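Local coordinates for protein BT_4661 (PDB 4AK2) that is the ligand-binding domain of a SusE-like surface protein that binds heparin and heparan sulphate, probably for their use by a gut Bacteroides, at residues L61-N66 / D163-N168; A246-I251 / P271-F276; D26-E31 / Q109-H114; R157-R162 / T201-M206. All coordinates share one frame; numbering follows the deposited sequence.

Contact 1: residues L61-N66 / D163-N168. With NA (sodium ion), chain C; IDS (2-O-sulfo-alpha-L-idopyranuronic acid), chain B.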
# COMPACT_ATOMS: atom_id res chain seq x y z
N LEU A 61 -0.45 -13.95 3.99
CA LEU A 61 -1.19 -12.73 4.28
C LEU A 61 -0.38 -11.76 5.13
O LEU A 61 0.17 -12.14 6.18
CB LEU A 61 -2.53 -13.08 4.96
CG LEU A 61 -3.58 -12.01 5.27
CD1 LEU A 61 -3.19 -11.18 6.49
CD2 LEU A 61 -3.84 -11.12 4.06
N LYS A 62 -0.21 -10.52 4.67
CA LYS A 62 0.45 -9.50 5.49
C LYS A 62 -0.51 -8.55 6.16
O LYS A 62 -0.41 -8.30 7.36
CB LYS A 62 1.48 -8.69 4.67
CG LYS A 62 2.51 -9.60 4.03
CD LYS A 62 3.33 -10.38 5.03
CE LYS A 62 4.28 -9.48 5.77
NZ LYS A 62 5.36 -10.30 6.39
N HIS A 63 -1.47 -8.02 5.41
CA HIS A 63 -2.41 -7.04 5.94
C HIS A 63 -3.82 -7.36 5.50
O HIS A 63 -4.04 -7.68 4.34
CB HIS A 63 -2.02 -5.61 5.51
CG HIS A 63 -2.73 -4.57 6.34
ND1 HIS A 63 -2.38 -4.34 7.64
CD2 HIS A 63 -3.84 -3.80 6.09
CE1 HIS A 63 -3.23 -3.45 8.19
NE2 HIS A 63 -4.12 -3.09 7.24
N ASN A 64 -4.84 -7.33 6.39
CA ASN A 64 -4.78 -6.93 7.80
C ASN A 64 -4.79 -8.22 8.65
O ASN A 64 -5.71 -9.05 8.54
CB ASN A 64 -6.05 -6.11 8.09
CG ASN A 64 -6.10 -5.53 9.50
OD1 ASN A 64 -5.54 -6.06 10.46
ND2 ASN A 64 -6.79 -4.40 9.62
N PRO A 65 -3.75 -8.40 9.48
CA PRO A 65 -3.66 -9.66 10.19
C PRO A 65 -4.86 -9.90 11.14
O PRO A 65 -5.14 -11.06 11.47
CB PRO A 65 -2.32 -9.53 10.95
CG PRO A 65 -2.13 -8.05 11.11
CD PRO A 65 -2.69 -7.44 9.86
N ASN A 66 -5.57 -8.84 11.53
CA ASN A 66 -6.67 -8.96 12.54
C ASN A 66 -7.92 -9.61 11.94
O ASN A 66 -8.73 -10.18 12.64
CB ASN A 66 -7.07 -7.57 13.08
CG ASN A 66 -5.96 -6.89 13.85
OD1 ASN A 66 -5.49 -5.77 13.47
ND2 ASN A 66 -5.40 -7.61 14.78
N ASP A 163 -4.02 3.92 13.08
CA ASP A 163 -3.94 2.57 12.56
C ASP A 163 -2.90 2.51 11.42
O ASP A 163 -3.22 2.13 10.28
CB ASP A 163 -5.32 2.04 12.14
CG ASP A 163 -6.30 1.91 13.30
OD1 ASP A 163 -5.86 1.83 14.45
OD2 ASP A 163 -7.49 1.91 12.99
N PHE A 164 -1.66 2.84 11.77
CA PHE A 164 -0.55 2.80 10.84
C PHE A 164 0.14 1.45 10.97
O PHE A 164 0.37 0.96 12.09
CB PHE A 164 0.44 3.92 11.12
CG PHE A 164 -0.15 5.29 11.05
CD1 PHE A 164 -0.17 5.99 9.86
CD2 PHE A 164 -0.69 5.91 12.19
CE1 PHE A 164 -0.71 7.25 9.79
CE2 PHE A 164 -1.23 7.18 12.13
CZ PHE A 164 -1.26 7.86 10.93
N PHE A 165 0.47 0.83 9.85
CA PHE A 165 1.13 -0.48 9.82
C PHE A 165 2.24 -0.41 8.78
O PHE A 165 2.04 0.22 7.68
CB PHE A 165 0.22 -1.60 9.36
CG PHE A 165 -0.99 -1.86 10.25
CD1 PHE A 165 -2.11 -1.00 10.21
CD2 PHE A 165 -1.05 -3.00 11.08
CE1 PHE A 165 -3.23 -1.23 10.97
CE2 PHE A 165 -2.20 -3.23 11.84
CZ PHE A 165 -3.27 -2.35 11.79
N TYR A 166 3.35 -1.08 9.00
CA TYR A 166 4.41 -1.15 8.02
C TYR A 166 4.86 -2.57 7.80
O TYR A 166 5.05 -3.34 8.80
CB TYR A 166 5.62 -0.32 8.49
CG TYR A 166 6.77 -0.29 7.51
CD1 TYR A 166 6.80 0.66 6.50
CD2 TYR A 166 7.81 -1.20 7.60
CE1 TYR A 166 7.83 0.70 5.59
CE2 TYR A 166 8.87 -1.19 6.70
CZ TYR A 166 8.85 -0.21 5.67
OH TYR A 166 9.87 -0.08 4.74
N TYR A 167 5.10 -2.97 6.56
CA TYR A 167 5.55 -4.34 6.25
C TYR A 167 6.83 -4.24 5.46
O TYR A 167 6.83 -3.75 4.32
CB TYR A 167 4.48 -5.10 5.45
CG TYR A 167 3.22 -5.17 6.25
CD1 TYR A 167 3.12 -6.11 7.30
CD2 TYR A 167 2.17 -4.28 6.07
CE1 TYR A 167 2.02 -6.14 8.14
CE2 TYR A 167 1.02 -4.34 6.90
CZ TYR A 167 0.96 -5.28 7.94
OH TYR A 167 -0.14 -5.34 8.78
N ASN A 168 7.94 -4.68 6.06
CA ASN A 168 9.20 -4.74 5.33
C ASN A 168 9.05 -5.72 4.19
O ASN A 168 8.43 -6.79 4.33
CB ASN A 168 10.30 -5.26 6.27
CG ASN A 168 11.65 -5.27 5.59
OD1 ASN A 168 12.02 -4.33 4.90
ND2 ASN A 168 12.38 -6.36 5.72
NA NA C . -5.30 1.25 8.52
C1 IDS B . -11.46 1.39 16.72
C2 IDS B . -11.15 1.62 15.27
C3 IDS B . -10.01 0.74 14.70
C4 IDS B . -10.16 -0.71 15.13
C5 IDS B . -10.31 -0.72 16.66
C6 IDS B . -10.30 -2.11 17.22
O2 IDS B . -12.38 1.50 14.54
O3 IDS B . -8.76 1.26 15.17
O4 IDS B . -11.32 -1.24 14.48
O5 IDS B . -11.50 0.00 17.01
O6A IDS B . -9.28 -2.80 16.99
O6B IDS B . -11.27 -2.53 17.88
S IDS B . -12.58 2.15 13.16
O1S IDS B . -14.04 2.30 13.06
O2S IDS B . -11.85 3.42 13.19
O3S IDS B . -12.02 1.20 12.16
O HOH W 1 7.01 -7.92 6.44
O HOH W 2 -5.94 -1.15 7.88
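The imidazole of His63 stands edge-on over the benzene ring of Phe165. Its CE1 sits above the ring centre, 3.4 Å from Phe165 CD1. The planes are 66° apart, an edge-to-face (T-shaped) pair. With CG anti to the backbone N (chi1 -164°), the His63 side chain crosses that of Phe165 at about a right angle. The imidazole is gripped from both nitrogens. His63 ND1 and Tyr167 OH share a nearly straight hydrogen bond of 2.7 Å that lies close to the imidazole plane. His63 NE2 bonds a water at 2.7 Å. These two bonds should fix the rotation of the imidazole. The same water binds the sodium ion, which Asp163 O also meets at 2.9 Å; Ser270 is a further ligand. Lys62 lies over one face of the Tyr167 ring, its CB 4.3 Å from the ring centroid in a CH-pi contact. Lys62 NZ reaches Asn168 O through a water. Pro65 CD meets Tyr167 OH tip to tip at 3.5 Å. Asp163 OD2 accepts a hydrogen bond from O3 of the bound iduronate at 2.6 Å. Asp163 and Asn64 belong to the glycan pocket, next to the aromatic cluster. Lys62 and His63 form a classic beta bulge opposite Met91 of strand 89-98. Strand 56-63 is an outermost strand of its sheet, and here it meets strand 163-168 of the second sheet, which pairs with strand 241-254.

Contact 2: residues A246-I251 / P271-F276. With IDS (2-O-sulfo-alpha-L-idopyranuronic acid), chain B.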
# COMPACT_ATOMS: atom_id res chain seq x y z
N ALA A 246 6.07 -1.50 2.71
CA ALA A 246 4.77 -0.92 2.41
C ALA A 246 4.08 -0.42 3.67
O ALA A 246 4.03 -1.15 4.68
CB ALA A 246 3.88 -1.93 1.70
N MET A 247 3.52 0.77 3.64
CA MET A 247 2.81 1.41 4.76
C MET A 247 1.37 1.66 4.43
O MET A 247 1.03 2.20 3.34
CB MET A 247 3.53 2.70 5.19
CG MET A 247 2.92 3.39 6.43
SD MET A 247 1.46 4.41 6.14
CE MET A 247 2.22 5.85 5.41
N ILE A 248 0.50 1.29 5.37
CA ILE A 248 -0.92 1.64 5.30
C ILE A 248 -1.34 2.38 6.56
O ILE A 248 -0.83 2.02 7.66
CB ILE A 248 -1.79 0.42 4.98
CG1 ILE A 248 -3.25 0.81 4.83
CG2 ILE A 248 -1.63 -0.68 6.06
CD1 ILE A 248 -4.13 -0.31 4.28
N GLY A 249 -2.19 3.38 6.45
CA GLY A 249 -2.78 4.09 7.63
C GLY A 249 -4.20 4.42 7.35
O GLY A 249 -4.61 4.57 6.20
N GLN A 250 -5.03 4.55 8.39
CA GLN A 250 -6.37 5.04 8.24
C GLN A 250 -6.36 6.52 7.98
O GLN A 250 -5.62 7.29 8.63
CB GLN A 250 -7.21 4.73 9.52
CG GLN A 250 -8.67 5.03 9.26
CD GLN A 250 -9.47 5.00 10.55
OE1 GLN A 250 -9.57 6.04 11.21
NE2 GLN A 250 -9.98 3.81 10.95
N ILE A 251 -7.24 6.90 7.05
CA ILE A 251 -7.41 8.30 6.63
C ILE A 251 -8.87 8.70 6.92
O ILE A 251 -9.80 7.89 6.74
CB ILE A 251 -7.08 8.46 5.12
CG1 ILE A 251 -5.60 8.14 4.88
CG2 ILE A 251 -7.38 9.87 4.62
CD1 ILE A 251 -5.26 7.95 3.39
N PRO A 271 -7.57 3.71 2.07
CA PRO A 271 -7.71 3.54 0.62
C PRO A 271 -6.40 3.42 -0.16
O PRO A 271 -6.45 3.24 -1.40
CB PRO A 271 -8.44 4.85 0.25
CG PRO A 271 -7.80 5.89 1.16
CD PRO A 271 -7.72 5.12 2.51
N ILE A 272 -5.27 3.57 0.50
CA ILE A 272 -4.00 3.65 -0.24
C ILE A 272 -2.86 2.96 0.52
O ILE A 272 -2.71 3.15 1.73
CB ILE A 272 -3.66 5.12 -0.60
CG1 ILE A 272 -2.44 5.23 -1.54
CG2 ILE A 272 -3.42 5.98 0.64
CD1 ILE A 272 -2.22 6.63 -2.12
N PHE A 273 -2.07 2.22 -0.22
CA PHE A 273 -0.83 1.67 0.29
C PHE A 273 0.36 2.42 -0.28
O PHE A 273 0.33 2.76 -1.49
CB PHE A 273 -0.69 0.18 -0.10
CG PHE A 273 -0.76 -0.79 1.06
CD1 PHE A 273 0.32 -0.90 1.94
CD2 PHE A 273 -1.85 -1.62 1.17
CE1 PHE A 273 0.27 -1.79 3.00
CE2 PHE A 273 -1.91 -2.55 2.21
CZ PHE A 273 -0.84 -2.64 3.11
N ILE A 274 1.34 2.77 0.52
CA ILE A 274 2.55 3.40 0.03
C ILE A 274 3.66 2.34 -0.00
O ILE A 274 3.94 1.69 1.01
CB ILE A 274 3.03 4.54 0.98
CG1 ILE A 274 1.92 5.52 1.32
CG2 ILE A 274 4.27 5.22 0.38
CD1 ILE A 274 1.11 6.06 0.19
N TRP A 275 4.27 2.12 -1.16
CA TRP A 275 5.32 1.14 -1.32
C TRP A 275 6.62 1.83 -1.58
O TRP A 275 6.77 2.46 -2.68
CB TRP A 275 4.96 0.12 -2.40
CG TRP A 275 5.98 -0.94 -2.68
CD1 TRP A 275 7.19 -1.19 -2.05
CD2 TRP A 275 5.89 -1.93 -3.74
NE1 TRP A 275 7.84 -2.27 -2.64
CE2 TRP A 275 7.09 -2.75 -3.67
CE3 TRP A 275 4.95 -2.20 -4.73
CZ2 TRP A 275 7.33 -3.78 -4.57
CZ3 TRP A 275 5.18 -3.24 -5.62
CH2 TRP A 275 6.35 -4.02 -5.54
N PHE A 276 7.55 1.85 -0.65
CA PHE A 276 8.86 2.48 -0.76
C PHE A 276 9.85 1.52 -1.35
O PHE A 276 10.03 0.40 -0.89
CB PHE A 276 9.40 2.85 0.65
CG PHE A 276 8.45 3.67 1.47
CD1 PHE A 276 8.46 5.08 1.45
CD2 PHE A 276 7.56 3.04 2.35
CE1 PHE A 276 7.60 5.82 2.23
CE2 PHE A 276 6.69 3.79 3.13
CZ PHE A 276 6.70 5.18 3.07
C1 IDS B . -11.46 1.39 16.72
C2 IDS B . -11.15 1.62 15.27
C3 IDS B . -10.01 0.74 14.70
C4 IDS B . -10.16 -0.71 15.13
C5 IDS B . -10.31 -0.72 16.66
C6 IDS B . -10.30 -2.11 17.22
O2 IDS B . -12.38 1.50 14.54
O3 IDS B . -8.76 1.26 15.17
O4 IDS B . -11.32 -1.24 14.48
O5 IDS B . -11.50 0.00 17.01
O6A IDS B . -9.28 -2.80 16.99
O6B IDS B . -11.27 -2.53 17.88
S IDS B . -12.58 2.15 13.16
O1S IDS B . -14.04 2.30 13.06
O2S IDS B . -11.85 3.42 13.19
O3S IDS B . -12.02 1.20 12.16
O HOH W 3 -1.04 4.52 3.46
O HOH W 4 -4.77 4.05 3.41
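Ile248 lies against the Phe273 ring. CB sits over one face, 3.7 Å from the ring centroid, a CH-pi contact. CG2 meets Phe273 CZ at 3.6 Å. CG1 is anti to the backbone N (chi1 -177°) and passes Ile272 O. The tip, CD1, reaches Phe273 CE2 at 3.8 Å. Ala246 CB touches the same ring at CD1. On the other face of the sheet, Met247 and Ile274 run side by side, and Met247 CB meets the edge of the Phe276 ring at 3.9 Å. Met247 and Ile274 are a hydrogen-bonded pair: Met247 N donates to Ile274 O at 2.8 Å and Ile274 N to Met247 O at 2.9 Å. In this antiparallel strand pair of the mixed sheet, direct bonds give way to bridging waters toward Gly249 and Ile272. One water donates to Met247 O and Ile272 O, and another joins Gly249 O to Ile272 N. Gln250 NE2 donates to sulfate O2S of the iduronate at 2.9 Å. Strand 241-254 also pairs with strands 157-161 and 163-168, and strand 268-276 with strand 131-134. Phe273 and Ile248 pack on Cys89 of strand 89-98, whereas Ile274 packs on Tyr160 of strand 157-161.

Contact 3: residues D26-E31 / Q109-H114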
# COMPACT_ATOMS: atom_id res chain seq x y z
N ASP A 26 1.19 -4.90 -8.62
CA ASP A 26 0.10 -5.87 -8.81
C ASP A 26 -1.00 -5.55 -7.81
O ASP A 26 -0.75 -5.58 -6.58
CB ASP A 26 0.62 -7.30 -8.64
CG ASP A 26 1.45 -7.77 -9.81
OD1 ASP A 26 1.46 -7.10 -10.88
OD2 ASP A 26 2.10 -8.84 -9.67
N GLN A 27 -2.17 -5.17 -8.29
CA GLN A 27 -3.19 -4.59 -7.42
C GLN A 27 -4.58 -4.76 -7.99
O GLN A 27 -4.79 -4.62 -9.18
CB GLN A 27 -2.85 -3.11 -7.15
CG GLN A 27 -3.05 -2.19 -8.37
CD GLN A 27 -2.33 -0.88 -8.18
OE1 GLN A 27 -2.82 0.03 -7.53
NE2 GLN A 27 -1.13 -0.76 -8.80
N PHE A 28 -5.52 -5.14 -7.11
CA PHE A 28 -6.87 -5.50 -7.51
C PHE A 28 -7.90 -4.85 -6.63
O PHE A 28 -7.80 -4.92 -5.41
CB PHE A 28 -7.04 -7.05 -7.47
CG PHE A 28 -6.10 -7.69 -8.45
CD1 PHE A 28 -4.80 -7.99 -8.10
CD2 PHE A 28 -6.50 -7.88 -9.78
CE1 PHE A 28 -3.89 -8.48 -9.06
CE2 PHE A 28 -5.59 -8.37 -10.73
CZ PHE A 28 -4.31 -8.64 -10.38
N ARG A 29 -8.86 -4.19 -7.25
CA ARG A 29 -9.95 -3.57 -6.55
C ARG A 29 -11.17 -4.47 -6.61
O ARG A 29 -11.53 -5.01 -7.66
CB ARG A 29 -10.28 -2.19 -7.17
CG ARG A 29 -11.53 -1.55 -6.55
CD ARG A 29 -11.64 -0.08 -6.90
NE ARG A 29 -10.66 0.71 -6.16
CZ ARG A 29 -9.85 1.65 -6.66
NH1 ARG A 29 -9.82 1.98 -7.99
NH2 ARG A 29 -9.04 2.28 -5.82
N ILE A 30 -11.84 -4.58 -5.47
CA ILE A 30 -13.19 -5.14 -5.40
C ILE A 30 -14.12 -3.93 -5.41
O ILE A 30 -14.05 -3.08 -4.51
CB ILE A 30 -13.41 -6.01 -4.15
CG1 ILE A 30 -12.37 -7.15 -4.12
CG2 ILE A 30 -14.84 -6.54 -4.13
CD1 ILE A 30 -11.08 -6.85 -3.38
N GLU A 31 -14.95 -3.82 -6.45
CA GLU A 31 -15.79 -2.64 -6.65
C GLU A 31 -16.77 -2.44 -5.48
O GLU A 31 -17.17 -3.40 -4.82
CB GLU A 31 -16.58 -2.76 -7.97
CG GLU A 31 -17.71 -3.82 -7.90
CD GLU A 31 -18.46 -3.96 -9.24
OE1 GLU A 31 -18.66 -2.93 -9.95
OE2 GLU A 31 -18.83 -5.10 -9.59
N GLN A 109 7.08 -11.38 -4.15
CA GLN A 109 6.57 -10.04 -4.54
C GLN A 109 5.24 -9.79 -3.83
O GLN A 109 4.50 -10.73 -3.59
CB GLN A 109 6.27 -9.98 -6.03
CG GLN A 109 7.46 -10.30 -6.95
CD GLN A 109 7.14 -10.32 -8.42
OE1 GLN A 109 8.01 -10.65 -9.24
NE2 GLN A 109 5.94 -9.89 -8.76
N PRO A 110 4.94 -8.54 -3.50
CA PRO A 110 3.62 -8.24 -2.94
C PRO A 110 2.51 -8.22 -4.00
O PRO A 110 2.76 -7.88 -5.21
CB PRO A 110 3.81 -6.83 -2.37
CG PRO A 110 4.81 -6.21 -3.32
CD PRO A 110 5.78 -7.32 -3.68
N VAL A 111 1.28 -8.52 -3.59
CA VAL A 111 0.07 -8.26 -4.33
C VAL A 111 -0.88 -7.51 -3.40
O VAL A 111 -1.05 -7.93 -2.23
CB VAL A 111 -0.58 -9.54 -4.92
CG1 VAL A 111 -1.86 -9.21 -5.69
CG2 VAL A 111 0.43 -10.30 -5.76
N PHE A 112 -1.54 -6.47 -3.87
CA PHE A 112 -2.36 -5.61 -3.08
C PHE A 112 -3.81 -5.67 -3.50
O PHE A 112 -4.14 -5.93 -4.67
CB PHE A 112 -1.86 -4.18 -3.20
CG PHE A 112 -0.44 -3.98 -2.75
CD1 PHE A 112 0.62 -4.14 -3.66
CD2 PHE A 112 -0.12 -3.53 -1.47
CE1 PHE A 112 1.92 -3.90 -3.28
CE2 PHE A 112 1.19 -3.31 -1.09
CZ PHE A 112 2.24 -3.44 -2.02
N PHE A 113 -4.69 -5.41 -2.53
CA PHE A 113 -6.14 -5.43 -2.72
C PHE A 113 -6.79 -4.23 -2.11
O PHE A 113 -6.37 -3.77 -1.06
CB PHE A 113 -6.75 -6.71 -2.10
CG PHE A 113 -6.30 -7.95 -2.78
CD1 PHE A 113 -5.09 -8.56 -2.40
CD2 PHE A 113 -7.05 -8.52 -3.80
CE1 PHE A 113 -4.62 -9.72 -3.08
CE2 PHE A 113 -6.60 -9.67 -4.49
CZ PHE A 113 -5.39 -10.29 -4.10
N HIS A 114 -7.83 -3.71 -2.78
CA HIS A 114 -8.64 -2.63 -2.21
C HIS A 114 -10.08 -3.00 -2.32
O HIS A 114 -10.59 -3.29 -3.41
CB HIS A 114 -8.44 -1.32 -3.00
CG HIS A 114 -9.33 -0.18 -2.49
ND1 HIS A 114 -10.16 0.54 -3.28
CD2 HIS A 114 -9.51 0.31 -1.19
CE1 HIS A 114 -10.80 1.46 -2.54
NE2 HIS A 114 -10.43 1.31 -1.26
O HOH W 5 3.18 -5.63 -6.80
O HOH W 6 3.48 -9.45 -7.47
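Asp26 lies against Val111, its CB 4.2 Å from Val111 CG2, where strand 27-30 joins strand 105-115 as a parallel edge pair of a mixed four-stranded sheet. The carboxylate of Asp26 accepts from the backbone N of Tyr12 and Gly13. A water bridges Asp26 OD2 to Gln109 NE2, which also donates to Phe10 O. Asp26 O takes the N-H of Phe112, and the carbonyl oxygen also lies at the edge of the Phe112 ring. Gln27 is level with Phe112, but its amide leads off to Ala25 and Val131. Phe28 bonds with both its backbone groups: Phe28 N donates to Phe112 O, and Phe28 O accepts from His114 N. Its side chain packs on the opposite sheet face from Gln27, with CD1 4.0 Å from Val111 CG1 and CB 4.0 Å from Phe113 CD2. Arg29, with CG anti to the backbone N (chi1 174°), runs alongside His114, and its chain bends at chi3 just before NE meets the imidazole. Arg29 NE donates to His114 ND1 at 2.9 Å. The bond lies in both planes, although guanidinium and imidazole are turned 85° apart. The guanidinium is also held by Tyr127 O and Thr128 OG1. An alanine here would probably leave His114 ND1 without this donor and those two oxygens without their guanidinium partner. Ile30 N donates to His114 O at 2.7 Å, and the ladder continues to Ser116. Ile30 CD1 comes to the edge of the Phe113 ring, 4.4 Å from Phe113 CD2.

Contact 4: residues R157-R162 / T201-M206. With SGN (2-deoxy-6-O-sulfo-2-(sulfoamino)-alpha-D-glucopyranose), chain D; IDS (2-O-sulfo-alpha-L-idopyranuronic acid), chain E.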
# COMPACT_ATOMS: atom_id res chain seq x y z
N ARG A 157 -11.98 17.72 3.04
CA ARG A 157 -10.69 17.67 3.76
C ARG A 157 -10.37 16.22 4.08
O ARG A 157 -11.28 15.45 4.38
CB ARG A 157 -10.70 18.52 5.06
CG ARG A 157 -11.02 20.00 4.83
CD ARG A 157 -9.94 20.77 4.04
NE ARG A 157 -10.27 22.18 3.94
CZ ARG A 157 -11.07 22.70 3.02
NH1 ARG A 157 -11.57 21.94 2.06
NH2 ARG A 157 -11.30 24.01 3.04
N LEU A 158 -9.09 15.85 4.03
CA LEU A 158 -8.68 14.43 4.07
C LEU A 158 -7.33 14.33 4.77
O LEU A 158 -6.41 15.07 4.45
CB LEU A 158 -8.56 13.95 2.61
CG LEU A 158 -8.33 12.43 2.45
CD1 LEU A 158 -9.58 11.63 2.87
CD2 LEU A 158 -8.00 12.11 1.01
N ASP A 159 -7.21 13.49 5.80
CA ASP A 159 -5.96 13.45 6.56
C ASP A 159 -5.73 12.10 7.21
O ASP A 159 -6.69 11.51 7.71
CB ASP A 159 -6.01 14.53 7.65
CG ASP A 159 -4.66 15.03 8.10
OD1 ASP A 159 -3.72 15.07 7.29
OD2 ASP A 159 -4.53 15.42 9.30
N TYR A 160 -4.49 11.63 7.21
CA TYR A 160 -4.17 10.44 8.02
C TYR A 160 -4.55 10.70 9.46
O TYR A 160 -4.50 11.81 9.98
CB TYR A 160 -2.69 10.12 7.90
CG TYR A 160 -2.29 9.36 6.63
CD1 TYR A 160 -2.33 7.98 6.60
CD2 TYR A 160 -1.85 10.04 5.47
CE1 TYR A 160 -1.96 7.24 5.47
CE2 TYR A 160 -1.48 9.33 4.37
CZ TYR A 160 -1.51 7.96 4.34
OH TYR A 160 -1.10 7.28 3.22
N ARG A 161 -4.87 9.58 10.13
CA ARG A 161 -5.43 9.63 11.52
C ARG A 161 -4.86 8.62 12.51
O ARG A 161 -4.53 9.01 13.65
CB ARG A 161 -6.96 9.53 11.50
CG ARG A 161 -7.66 9.59 12.88
CD ARG A 161 -7.31 10.87 13.64
NE ARG A 161 -7.99 10.94 14.93
CZ ARG A 161 -7.54 10.35 16.04
NH1 ARG A 161 -6.41 9.64 16.03
NH2 ARG A 161 -8.26 10.43 17.15
N ARG A 162 -4.85 7.34 12.15
CA ARG A 162 -4.63 6.27 13.15
C ARG A 162 -4.33 4.99 12.37
O ARG A 162 -4.43 4.97 11.14
CB ARG A 162 -5.87 6.06 14.04
CG ARG A 162 -7.14 5.72 13.31
CD ARG A 162 -8.28 5.21 14.20
NE ARG A 162 -8.79 6.23 15.14
CZ ARG A 162 -9.71 7.15 14.87
NH1 ARG A 162 -10.16 7.33 13.62
NH2 ARG A 162 -10.15 7.95 15.85
N THR A 201 1.78 7.57 19.15
CA THR A 201 1.07 6.83 18.11
C THR A 201 0.11 7.77 17.38
O THR A 201 -0.85 7.33 16.77
CB THR A 201 0.32 5.60 18.67
OG1 THR A 201 -0.62 6.04 19.66
CG2 THR A 201 1.28 4.60 19.34
N SER A 202 0.39 9.07 17.48
CA SER A 202 -0.52 10.11 16.95
C SER A 202 -0.45 10.21 15.42
O SER A 202 0.47 9.67 14.75
CB SER A 202 -0.21 11.47 17.57
OG SER A 202 0.98 12.01 17.01
N ARG A 203 -1.37 10.98 14.84
CA ARG A 203 -1.35 11.20 13.39
C ARG A 203 -0.25 12.18 12.99
O ARG A 203 0.02 12.33 11.80
CB ARG A 203 -2.69 11.77 12.95
CG ARG A 203 -2.96 13.18 13.43
CD ARG A 203 -4.22 13.79 12.86
NE ARG A 203 -4.43 15.13 13.39
CZ ARG A 203 -5.34 15.98 12.94
NH1 ARG A 203 -6.13 15.67 11.91
NH2 ARG A 203 -5.44 17.18 13.51
N LYS A 204 0.42 12.82 13.96
CA LYS A 204 1.20 14.04 13.63
C LYS A 204 2.23 13.88 12.50
O LYS A 204 2.28 14.76 11.60
CB LYS A 204 1.80 14.65 14.87
CG LYS A 204 0.75 15.20 15.83
CD LYS A 204 1.33 15.59 17.18
CE LYS A 204 0.24 16.04 18.15
NZ LYS A 204 0.89 16.18 19.47
N PRO A 205 3.03 12.79 12.49
CA PRO A 205 4.06 12.71 11.44
C PRO A 205 3.52 12.58 10.02
O PRO A 205 4.28 12.78 9.06
CB PRO A 205 4.86 11.44 11.82
CG PRO A 205 4.64 11.30 13.34
CD PRO A 205 3.17 11.67 13.47
N MET A 206 2.25 12.22 9.90
CA MET A 206 1.62 11.96 8.60
C MET A 206 0.49 12.93 8.29
O MET A 206 -0.28 12.72 7.35
CB MET A 206 1.11 10.52 8.54
CG MET A 206 2.20 9.50 8.30
SD MET A 206 3.10 9.69 6.74
CE MET A 206 1.84 9.69 5.47
C1 SGN D . -3.26 10.63 20.08
C2 SGN D . -4.31 10.14 19.08
C3 SGN D . -5.30 9.23 19.81
C4 SGN D . -4.57 8.12 20.55
C5 SGN D . -3.52 8.68 21.51
C6 SGN D . -2.65 7.55 22.07
N2 SGN D . -4.95 11.29 18.45
O1 SGN D . -3.83 11.53 21.01
O3 SGN D . -6.16 8.67 18.82
O4 SGN D . -5.50 7.45 21.42
O5 SGN D . -2.65 9.51 20.73
O6 SGN D . -1.71 8.06 22.99
S1 SGN D . -4.31 12.10 17.24
O1S SGN D . -5.38 12.78 16.55
O2S SGN D . -3.29 13.02 17.67
O3S SGN D . -3.65 11.03 16.31
S2 SGN D . -0.62 7.14 23.56
O4S SGN D . -1.24 6.13 24.42
O5S SGN D . 0.35 8.12 24.45
O6S SGN D . 0.16 6.61 22.43
C1 IDS E . -5.72 6.06 21.12
C2 IDS E . -6.40 5.42 22.33
C3 IDS E . -7.88 5.81 22.48
C4 IDS E . -8.66 5.75 21.17
C5 IDS E . -7.87 6.51 20.09
C6 IDS E . -8.50 6.52 18.72
O2 IDS E . -6.32 3.99 22.20
O3 IDS E . -8.00 7.12 23.04
O4 IDS E . -8.83 4.39 20.74
O5 IDS E . -6.56 5.93 19.97
O6A IDS E . -9.59 7.10 18.54
O6B IDS E . -7.87 5.92 17.81
S IDS E . -5.08 3.18 22.74
O1S IDS E . -5.20 1.78 22.31
O2S IDS E . -3.88 3.83 22.18
O3S IDS E . -5.18 3.35 24.19
O HOH W 7 -2.37 13.44 5.79
O HOH W 8 -7.07 12.98 10.65
O HOH W 9 -3.47 7.88 16.03
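Arg203 reaches across Asp159, its NH1 3.1 Å from Asp159 OD2. This is a salt bridge of charges alone, because the oxygen lies well out of the guanidinium plane. Bends at chi2 and chi3 bring Met206 CE over one face of the Tyr160 ring, 3.5 Å from Tyr160 CE2, a CH-pi contact. Met206 SD, 5.3 Å from the ring centroid, adds a Met-aromatic contact. Arg203 N donates to O3S of the glucosamine N-sulfo group at 2.7 Å, and Thr201 OG1 to O6S of its 6-O-sulfate at 2.9 Å. Arg161 NH1 holds O3 of the same sugar at 3.0 Å, while Arg161 NE donates to Gln261 O. Arg162 meets the iduronate carboxylate with two bonds, NE to O6B at 2.8 Å and NH2 to O6A at 2.9 Å. One water links Asp159 OD1, Tyr160 N and Met206 O; another joins Tyr160 O to Arg203 NH1. Farther out, Glu210 and Asp259 pair with the Arg203 guanidinium, and Ser207 OG bonds to Asp159 OD2. An alanine in place of Arg203 would probably leave Asp159, Glu210 and Asp259 without their shared positive charge. Such a cluster of arginines is likely to favour a sulfated, acidic glycan, with acidic neighbours offsetting the charge of Arg203.

Contacts 1, 2 and 4 each have a segment in the same sheet, and all touch the glycan pocket. Contacts 1 and 2 have centres about 10 Å apart and both touch the same iduronate, through Asp163 and Gln250. They join where Phe165 N probably bonds to Ile248 O at 2.8 Å. Contact 4, centred about 12 Å from contact 2, holds other sugars, a sulfated glucosamine and a second iduronate. Gln250 OE1 ties the two, probably bonding to Arg162 NH1 at 2.8 Å. Phe164 packs on Met206 between contacts 1 and 4. Contact 3 lies in the four-stranded sheet that contact 1 also reaches; their centres are about 14 Å apart, without touching. It meets contact 2 where Phe273 CD2 is 3.7 Å from Phe112 CD2.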